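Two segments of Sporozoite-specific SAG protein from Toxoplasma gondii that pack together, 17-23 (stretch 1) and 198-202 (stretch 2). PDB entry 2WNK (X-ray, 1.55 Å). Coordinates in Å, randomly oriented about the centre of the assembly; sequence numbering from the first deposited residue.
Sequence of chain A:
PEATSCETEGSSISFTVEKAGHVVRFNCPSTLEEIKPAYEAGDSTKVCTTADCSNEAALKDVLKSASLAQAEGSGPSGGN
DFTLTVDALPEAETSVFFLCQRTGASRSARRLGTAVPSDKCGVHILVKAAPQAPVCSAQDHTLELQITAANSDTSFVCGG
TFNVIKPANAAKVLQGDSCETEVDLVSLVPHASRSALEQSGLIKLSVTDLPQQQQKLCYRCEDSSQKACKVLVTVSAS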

ATOM      1  N   VAL A  17       0.245   1.961   6.622  1.00 19.31           N
ATOM      2  CA  VAL A  17       0.330   2.340   5.220  1.00 19.46           C
ATOM      3  C   VAL A  17       0.785   1.108   4.440  1.00 19.69           C
ATOM      4  O   VAL A  17       1.875   0.592   4.656  1.00 18.35           O
ATOM      5  N   GLU A  18      -0.052   0.658   3.515  1.00 19.94           N
ATOM      6  CA  GLU A  18       0.165  -0.618   2.829  1.00 21.28           C
ATOM      7  C   GLU A  18       0.654  -0.466   1.384  1.00 20.36           C
ATOM      8  O   GLU A  18       1.245  -1.390   0.806  1.00 20.68           O
ATOM      9  N   LYS A  19       0.409   0.701   0.801  1.00 20.40           N
ATOM     10  CA  LYS A  19       0.631   0.897  -0.628  1.00 19.84           C
ATOM     11  C   LYS A  19       1.254   2.243  -0.917  1.00 19.36           C
ATOM     12  O   LYS A  19       0.931   3.223  -0.243  1.00 18.57           O
ATOM     13  N   ALA A  20       2.128   2.290  -1.916  1.00 18.35           N
ATOM     14  CA  ALA A  20       2.694   3.558  -2.349  1.00 18.65           C
ATOM     15  C   ALA A  20       1.560   4.462  -2.813  1.00 19.08           C
ATOM     16  O   ALA A  20       0.695   4.029  -3.585  1.00 19.09           O
ATOM     17  N   GLY A  21       1.574   5.712  -2.349  1.00 19.63           N
ATOM     18  CA  GLY A  21       0.543   6.678  -2.709  1.00 20.04           C
ATOM     19  C   GLY A  21      -0.679   6.689  -1.805  1.00 20.57           C
ATOM     20  O   GLY A  21      -1.638   7.417  -2.087  1.00 22.57           O
ATOM     21  N   HIS A  22      -0.686   5.882  -0.748  1.00 20.12           N
ATOM     22  CA  HIS A  22      -1.805   5.864   0.188  1.00 20.27           C
ATOM     23  C   HIS A  22      -1.646   6.997   1.202  1.00 20.44           C
ATOM     24  O   HIS A  22      -0.540   7.504   1.406  1.00 20.05           O
ATOM     25  N   VAL A  23      -2.757   7.407   1.800  1.00 19.92           N
ATOM     26  CA  VAL A  23      -2.743   8.516   2.735  1.00 21.20           C
ATOM     27  C   VAL A  23      -3.340   8.104   4.075  1.00 21.04           C
ATOM     28  O   VAL A  23      -4.268   7.270   4.147  1.00 22.62           O
ATOM     29  N   GLU A 198      -3.454  -8.535  -2.011  1.00 26.22           N
ATOM     30  CA  GLU A 198      -3.009  -7.882  -0.775  1.00 27.32           C
ATOM     31  C   GLU A 198      -3.585  -6.458  -0.597  1.00 26.61           C
ATOM     32  O   GLU A 198      -4.016  -5.814  -1.551  1.00 26.80           O
ATOM     33  N   GLN A 199      -3.588  -5.960   0.636  1.00 25.13           N
ATOM     34  CA  GLN A 199      -3.871  -4.547   0.853  1.00 22.82           C
ATOM     35  C   GLN A 199      -2.789  -3.766   0.099  1.00 19.63           C
ATOM     36  O   GLN A 199      -2.988  -2.639  -0.380  1.00 18.41           O
ATOM     37  N   SER A 200      -1.642  -4.404  -0.045  1.00 16.19           N
ATOM     38  CA  SER A 200      -0.503  -3.814  -0.750  1.00 14.40           C
ATOM     39  C   SER A 200      -0.693  -3.807  -2.262  1.00 12.30           C
ATOM     40  O   SER A 200       0.048  -3.150  -2.982  1.00 11.93           O
ATOM     41  N   GLY A 201      -1.676  -4.562  -2.734  1.00 11.41           N
ATOM     42  CA  GLY A 201      -1.933  -4.688  -4.179  1.00  9.72           C
ATOM     43  C   GLY A 201      -1.096  -5.767  -4.811  1.00 10.58           C
ATOM     44  O   GLY A 201      -1.179  -6.011  -6.023  1.00 10.22           O
ATOM     45  N   LEU A 202      -0.325  -6.450  -3.992  1.00 10.79           N
ATOM     46  CA  LEU A 202       0.488  -7.575  -4.491  1.00 11.27           C
ATOM     47  C   LEU A 202      -0.292  -8.814  -4.876  1.00 11.73           C
ATOM     48  O   LEU A 202      -1.177  -9.271  -4.138  1.00 10.33           O
TER

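Two stretches far apart in the sequence, each containing a beta turn, meet here through a small contact, burying 257 Å² in all. Lys19 to His22 form a type II beta turn, closed by a hydrogen bond from His22 N to Lys19 O (3.2 Å). Glu198 to Gly201 form a type I turn, closed from Gly201 N to Glu198 O (2.9 Å). The backbones come nearest at Glu18 and Ser200, with CA atoms 4.8 Å apart. No direct hydrogen bond joins the two stretches.

Glu18 and Gln199 cover the most surface, and both point their CA-to-CB bonds toward the other stretch. Glu18 is m at chi1, with chi2 between wells at -106°. Gln199 is also m at chi1, with chi2 at 133°. Their ends meet, and Glu18 OE1 lies 2.6 Å from Gln199 NE2. The distance is short, but the angle is poor, so the pair is a close polar approach and not a hydrogen bond. Glu18 OE2 is hydrogen-bonded elsewhere in the structure. Gln199 is exposed and also touches a crystal neighbour.

Lys19 is the next largest contributor. Its CA-to-CB bond points sideways. Chi1 is off the wells at -95°, but the other three chi angles are t, so the chain is extended and runs along the second turn. Lys19 CG sits 3.3 Å from Gln199 O and 3.2 Å from Ser200 O. Further out, Lys19 CE lies 3.7 Å from Gly201 N. The aliphatic part thus packs on backbone, while Lys19 NZ is hydrogen-bonded elsewhere in the structure. Gly201 leaves room for this chain: an ideal CB there would lie 2.7 Å from Lys19 CE, a clash. Its backbone angles alone also call for glycine.

The CA-to-CB bond of Ser200 points away overall, although its CB still touches the first stretch. Its chi1 is p. Its backbone makes the closer approach, with Ser200 CA 3.4 Å from Glu18 O in a CA-H...O contact. Water 1 bridges the same two residues. It donates to Ser200 O at 2.8 Å and to Glu18 O at 3.3 Å, linking two carbonyls that cannot bond to each other. Within its own stretch, Ser200 OG accepts a hydrogen bond from Leu202 N at 3.3 Å, though the position of OG is less certain.

His22 adds little. Its CA-to-CB bond points toward the second stretch with chi1 m, and His22 CE1 stays 4.5 Å from Gln199 O. The side chains of Val17, Ala20, Val23, Glu198 and Leu202 take no part in the contact.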

ATOM      1  CB  VAL A  17       1.302   3.520   4.984  1.00 19.24           C
ATOM      2  CG1 VAL A  17       1.450   3.799   3.479  1.00 20.59           C
ATOM      3  CG2 VAL A  17       0.795   4.804   5.707  1.00 17.58           C
ATOM      4  CB  GLU A  18      -1.145  -1.402   2.832  1.00 21.60           C
ATOM      5  CG  GLU A  18      -1.827  -1.432   4.189  1.00 24.88           C
ATOM      6  CD  GLU A  18      -1.703  -2.776   4.867  1.00 28.05           C
ATOM      7  OE1 GLU A  18      -2.597  -3.105   5.687  1.00 29.15           O
ATOM      8  OE2 GLU A  18      -0.731  -3.507   4.558  1.00 29.19           O
ATOM      9  CB  LYS A  19      -0.703   0.894  -1.327  1.00 21.29           C
ATOM     10  CG  LYS A  19      -1.109  -0.364  -1.883  1.00 21.82           C
ATOM     11  CD  LYS A  19      -2.020   0.019  -2.989  1.00 20.51           C
ATOM     12  CE  LYS A  19      -2.655  -1.149  -3.607  1.00 22.45           C
ATOM     13  NZ  LYS A  19      -3.396  -0.706  -4.806  1.00 20.74           N
ATOM     14  CB  ALA A  20       3.699   3.338  -3.474  1.00 18.50           C
ATOM     15  CB  HIS A  22      -1.948   4.504   0.879  1.00 20.73           C
ATOM     16  CG  HIS A  22      -2.779   3.525   0.097  1.00 22.26           C
ATOM     17  ND1 HIS A  22      -3.296   2.367   0.646  1.00 23.30           N
ATOM     18  CD2 HIS A  22      -3.219   3.564  -1.185  1.00 21.39           C
ATOM     19  CE1 HIS A  22      -3.991   1.721  -0.276  1.00 23.69           C
ATOM     20  NE2 HIS A  22      -3.962   2.426  -1.393  1.00 23.95           N
ATOM     21  CB  VAL A  23      -3.465   9.794   2.176  1.00 22.14           C
ATOM     22  CG1 VAL A  23      -3.394   9.856   0.646  1.00 21.59           C
ATOM     23  CG2 VAL A  23      -4.881   9.906   2.681  1.00 23.36           C
ATOM     24  CB  GLU A 198      -1.492  -7.820  -0.695  1.00 28.28           C
ATOM     25  CG  GLU A 198      -0.794  -9.074  -1.111  1.00 32.07           C
ATOM     26  CD  GLU A 198      -0.329  -9.902   0.057  1.00 37.23           C
ATOM     27  OE1 GLU A 198      -1.125 -10.111   1.008  1.00 39.92           O
ATOM     28  OE2 GLU A 198       0.845 -10.345   0.014  1.00 39.04           O
ATOM     29  CB  GLN A 199      -3.775  -4.261   2.339  1.00 24.69           C
ATOM     30  CG  GLN A 199      -4.597  -5.234   3.206  1.00 27.26           C
ATOM     31  CD  GLN A 199      -3.796  -5.750   4.393  1.00 29.68           C
ATOM     32  OE1 GLN A 199      -2.906  -6.598   4.236  1.00 31.78           O
ATOM     33  NE2 GLN A 199      -4.103  -5.241   5.583  1.00 31.66           N
ATOM     34  CB  SER A 200       0.720  -4.648  -0.491  1.00 15.16           C
ATOM     35  OG  SER A 200       0.444  -6.005  -0.852  1.00 16.98           O
ATOM     36  CB  LEU A 202       1.558  -7.915  -3.439  1.00 12.36           C
ATOM     37  CG  LEU A 202       2.501  -9.047  -3.783  1.00 12.59           C
ATOM     38  CD1 LEU A 202       3.382  -8.601  -4.940  1.00 13.31           C
ATOM     39  CD2 LEU A 202       3.371  -9.255  -2.542  1.00 17.93           C
TER
HETATM   40  O   HOH W   1       2.358  -1.803  -2.231  1.00 27.24           O